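Local coordinates for uncharacterized protein (Slackia heliotrinireducens DSM 20476, PDB 4S1P), which is of unknown function but is probably an esterase or acylhydrolase of the SGNH (GDSL-like) hydrolase family, at residues M4-L9 with W64-M69. Sequence-based numbering, arbitrary orientation.
Sequences MRILML and WDFVVM
Arg5 O is gripped by two backbone N-H groups: Asp65 N at 2.8 Å, lying in the carbonyl plane, and Phe66 N, a longer, weak bond. Asp65 pays back the same residue, its OD2 taking the Arg5 N-H through the anti lone pair at 2.9 Å, so carboxylate and amide together secure the start of strand 66-69. From there the parallel pairing continues with nearly straight bonds: Leu7 N to Phe66 O, Val68 N to Leu7 O (2.7 Å) and Leu9 N to Val68 O. The Trp64 ring stands between Arg5 and Leu7 of strand 4-10. Arg5, bent at chi3 (76°), brings its guanidinium over one face in a cation-pi contact, Arg5 NH2 lying 3.4 Å from Trp64 CH2 with the planes 38° apart; Leu7 CB makes a CH-pi contact on the opposite face. Salt bridges from Arg5 NE to Glu30 and NH1 to Glu62, and hydrogen bonds from NH2 to Ala63 O and Trp64 NE1 to Ala58 O, together would hold the group over the ring. An alanine in place of Trp64 would remove the indole and probably leave the guanidinium less firmly placed and Leu7 less well covered. On the face bearing Ile6 and Val68, Ile6 CG2 lies beside Val68 CG2 at 3.8 Å, while selenomethionine Met4 puts SE at the edge of the Phe66 ring; on the face of Leu7 and Val67, Leu9 CD1 packs on Val67 CG1 (4.0 Å). Two adjacent interior strands, 4-10 and 66-69, are thus joined by backbone hydrogen bonds, one from the Asp65 carboxylate and apolar contacts on both faces, with a charge, probably stabilised by indole and two glutamates, at their N-terminal end.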
HETATM    1  N   MSE A   4      17.008 -10.569  -1.373  1.00 20.40           N
HETATM    2  CA  MSE A   4      15.575 -10.362  -1.513  1.00 17.36           C
HETATM    3  C   MSE A   4      15.333  -9.134  -2.370  1.00 15.38           C
HETATM    4  O   MSE A   4      16.004  -8.142  -2.223  1.00 17.04           O
HETATM    5  CB  MSE A   4      14.933 -10.126  -0.145  1.00 18.22           C
HETATM    6  CG  MSE A   4      13.409 -10.072  -0.254  1.00 18.01           C
HETATM    7 SE   MSE A   4      12.632  -9.658   1.517  0.65 20.90          SE
HETATM    8  CE  MSE A   4      13.033 -11.369   2.315  1.00 28.75           C
ATOM      9  N   ARG A   5      14.385  -9.236  -3.294  1.00 14.32           N
ATOM     10  CA  ARG A   5      14.018  -8.128  -4.179  1.00 14.41           C
ATOM     11  C   ARG A   5      12.527  -7.865  -4.037  1.00 12.87           C
ATOM     12  O   ARG A   5      11.700  -8.766  -4.190  1.00 13.97           O
ATOM     13  CB  ARG A   5      14.392  -8.406  -5.641  1.00 14.27           C
ATOM     14  CG  ARG A   5      15.877  -8.775  -5.811  1.00 15.73           C
ATOM     15  CD  ARG A   5      16.303  -8.790  -7.299  1.00 16.10           C
ATOM     16  NE  ARG A   5      16.470  -7.415  -7.797  1.00 18.85           N
ATOM     17  CZ  ARG A   5      15.697  -6.803  -8.700  1.00 17.83           C
ATOM     18  NH1 ARG A   5      15.950  -5.546  -8.992  1.00 22.17           N
ATOM     19  NH2 ARG A   5      14.690  -7.415  -9.308  1.00 17.69           N
ATOM     20  N   ILE A   6      12.215  -6.596  -3.826  1.00 13.94           N
ATOM     21  CA  ILE A   6      10.838  -6.149  -3.530  1.00 11.43           C
ATOM     22  C   ILE A   6      10.475  -5.027  -4.502  1.00 12.44           C
ATOM     23  O   ILE A   6      11.216  -4.053  -4.638  1.00 12.69           O
ATOM     24  CB  ILE A   6      10.712  -5.611  -2.084  1.00 12.27           C
ATOM     25  CG1 ILE A   6      11.135  -6.681  -1.075  1.00 13.43           C
ATOM     26  CG2 ILE A   6       9.297  -5.127  -1.812  1.00 14.56           C
ATOM     27  CD1 ILE A   6      11.333  -6.135   0.326  1.00 15.49           C
ATOM     28  N   LEU A   7       9.347  -5.170  -5.196  1.00 11.55           N
ATOM     29  CA  LEU A   7       8.786  -4.116  -6.052  1.00 11.88           C
ATOM     30  C   LEU A   7       7.601  -3.509  -5.328  1.00 11.02           C
ATOM     31  O   LEU A   7       6.713  -4.241  -4.913  1.00 12.25           O
ATOM     32  CB  LEU A   7       8.318  -4.718  -7.367  1.00 11.55           C
ATOM     33  CG  LEU A   7       7.665  -3.767  -8.355  1.00 11.77           C
ATOM     34  CD1 LEU A   7       8.579  -2.624  -8.761  1.00 14.28           C
ATOM     35  CD2 LEU A   7       7.182  -4.576  -9.569  1.00 13.27           C
HETATM   36  N   MSE A   8       7.611  -2.196  -5.154  1.00 11.27           N
HETATM   37  CA  MSE A   8       6.534  -1.505  -4.461  1.00 10.61           C
HETATM   38  C   MSE A   8       5.799  -0.594  -5.412  1.00 10.46           C
HETATM   39  O   MSE A   8       6.415   0.160  -6.175  1.00 12.70           O
HETATM   40  CB  MSE A   8       7.087  -0.628  -3.335  1.00 10.95           C
HETATM   41  CG  MSE A   8       7.957  -1.426  -2.370  1.00 11.78           C
HETATM   42 SE   MSE A   8       8.410  -0.316  -0.794  0.65 13.27          SE
HETATM   43  CE  MSE A   8       6.762  -0.556   0.205  1.00 15.60           C
ATOM     44  N   LEU A   9       4.480  -0.726  -5.419  1.00 10.48           N
ATOM     45  CA  LEU A   9       3.621   0.083  -6.238  1.00 11.27           C
ATOM     46  C   LEU A   9       2.780   0.959  -5.313  1.00 12.11           C
ATOM     47  O   LEU A   9       2.103   0.440  -4.413  1.00 12.58           O
ATOM     48  CB  LEU A   9       2.684  -0.830  -7.059  1.00 11.08           C
ATOM     49  CG  LEU A   9       3.312  -2.072  -7.708  1.00 11.66           C
ATOM     50  CD1 LEU A   9       2.227  -2.883  -8.443  1.00 12.91           C
ATOM     51  CD2 LEU A   9       4.471  -1.686  -8.611  1.00 12.95           C
ATOM     52  N   TRP A  64      11.539 -10.953  -8.818  1.00 13.01           N
ATOM     53  CA  TRP A  64      11.036 -10.370  -7.560  1.00 12.44           C
ATOM     54  C   TRP A  64      10.602 -11.430  -6.585  1.00 12.79           C
ATOM     55  O   TRP A  64       9.893 -12.391  -6.965  1.00 14.26           O
ATOM     56  CB  TRP A  64       9.861  -9.408  -7.857  1.00 12.63           C
ATOM     57  CG  TRP A  64      10.193  -8.399  -8.893  1.00 12.88           C
ATOM     58  CD1 TRP A  64       9.903  -8.460 -10.212  1.00 14.22           C
ATOM     59  CD2 TRP A  64      10.973  -7.199  -8.720  1.00 13.02           C
ATOM     60  NE1 TRP A  64      10.440  -7.387 -10.871  1.00 13.59           N
ATOM     61  CE2 TRP A  64      11.142  -6.620  -9.981  1.00 12.06           C
ATOM     62  CE3 TRP A  64      11.591  -6.583  -7.609  1.00 11.82           C
ATOM     63  CZ2 TRP A  64      11.865  -5.431 -10.162  1.00 13.36           C
ATOM     64  CZ3 TRP A  64      12.305  -5.436  -7.792  1.00 14.46           C
ATOM     65  CH2 TRP A  64      12.441  -4.855  -9.064  1.00 14.57           C
ATOM     66  N   ASP A  65      10.880 -11.174  -5.298  1.00 13.34           N
ATOM     67  CA  ASP A  65      10.317 -12.006  -4.226  1.00 13.42           C
ATOM     68  C   ASP A  65       8.922 -11.588  -3.822  1.00 12.94           C
ATOM     69  O   ASP A  65       8.076 -12.412  -3.506  1.00 13.75           O
ATOM     70  CB  ASP A  65      11.237 -11.996  -3.025  1.00 14.95           C
ATOM     71  CG  ASP A  65      12.583 -12.633  -3.350  1.00 17.74           C
ATOM     72  OD1 ASP A  65      12.633 -13.869  -3.390  1.00 23.54           O
ATOM     73  OD2 ASP A  65      13.549 -11.940  -3.666  1.00 17.87           O
ATOM     74  N   PHE A  66       8.701 -10.279  -3.796  1.00 12.37           N
ATOM     75  CA  PHE A  66       7.444  -9.710  -3.378  1.00 12.66           C
ATOM     76  C   PHE A  66       7.075  -8.536  -4.249  1.00 11.84           C
ATOM     77  O   PHE A  66       7.946  -7.815  -4.710  1.00 12.34           O
ATOM     78  CB  PHE A  66       7.545  -9.200  -1.932  1.00 12.81           C
ATOM     79  CG  PHE A  66       7.817 -10.276  -0.910  1.00 13.72           C
ATOM     80  CD1 PHE A  66       6.799 -11.095  -0.465  1.00 13.88           C
ATOM     81  CD2 PHE A  66       9.081 -10.471  -0.418  1.00 14.94           C
ATOM     82  CE1 PHE A  66       7.025 -12.094   0.472  1.00 15.60           C
ATOM     83  CE2 PHE A  66       9.314 -11.440   0.528  1.00 16.96           C
ATOM     84  CZ  PHE A  66       8.294 -12.274   0.965  1.00 18.14           C
ATOM     85  N   VAL A  67       5.770  -8.343  -4.428  1.00 11.48           N
ATOM     86  CA  VAL A  67       5.224  -7.148  -5.055  1.00 11.06           C
ATOM     87  C   VAL A  67       4.249  -6.532  -4.061  1.00 11.66           C
ATOM     88  O   VAL A  67       3.265  -7.169  -3.681  1.00 13.09           O
ATOM     89  CB  VAL A  67       4.511  -7.423  -6.371  1.00 11.83           C
ATOM     90  CG1 VAL A  67       3.923  -6.137  -6.942  1.00 12.37           C
ATOM     91  CG2 VAL A  67       5.475  -8.059  -7.375  1.00 12.29           C
ATOM     92  N   VAL A  68       4.581  -5.321  -3.582  1.00 10.94           N
ATOM     93  CA  VAL A  68       3.753  -4.638  -2.562  1.00 11.21           C
ATOM     94  C   VAL A  68       2.819  -3.662  -3.277  1.00 10.62           C
ATOM     95  O   VAL A  68       3.267  -2.889  -4.120  1.00 11.98           O
ATOM     96  CB  VAL A  68       4.621  -3.878  -1.563  1.00 11.44           C
ATOM     97  CG1 VAL A  68       3.779  -3.162  -0.524  1.00 12.59           C
ATOM     98  CG2 VAL A  68       5.593  -4.826  -0.894  1.00 13.03           C
HETATM   99  N   MSE A  69       1.531  -3.698  -2.913  1.00 10.78           N
HETATM  100  CA  MSE A  69       0.534  -2.920  -3.586  1.00 11.01           C
HETATM  101  C   MSE A  69      -0.139  -1.973  -2.620  1.00 10.29           C
HETATM  102  O   MSE A  69      -0.738  -2.422  -1.632  1.00 11.17           O
HETATM  103  CB  MSE A  69      -0.547  -3.826  -4.196  1.00 11.70           C
HETATM  104  CG  MSE A  69       0.053  -4.854  -5.157  1.00 12.63           C
HETATM  105 SE   MSE A  69      -1.175  -6.311  -5.594  0.65 14.25          SE
HETATM  106  CE  MSE A  69      -1.272  -7.036  -3.760  1.00 14.95           C
TER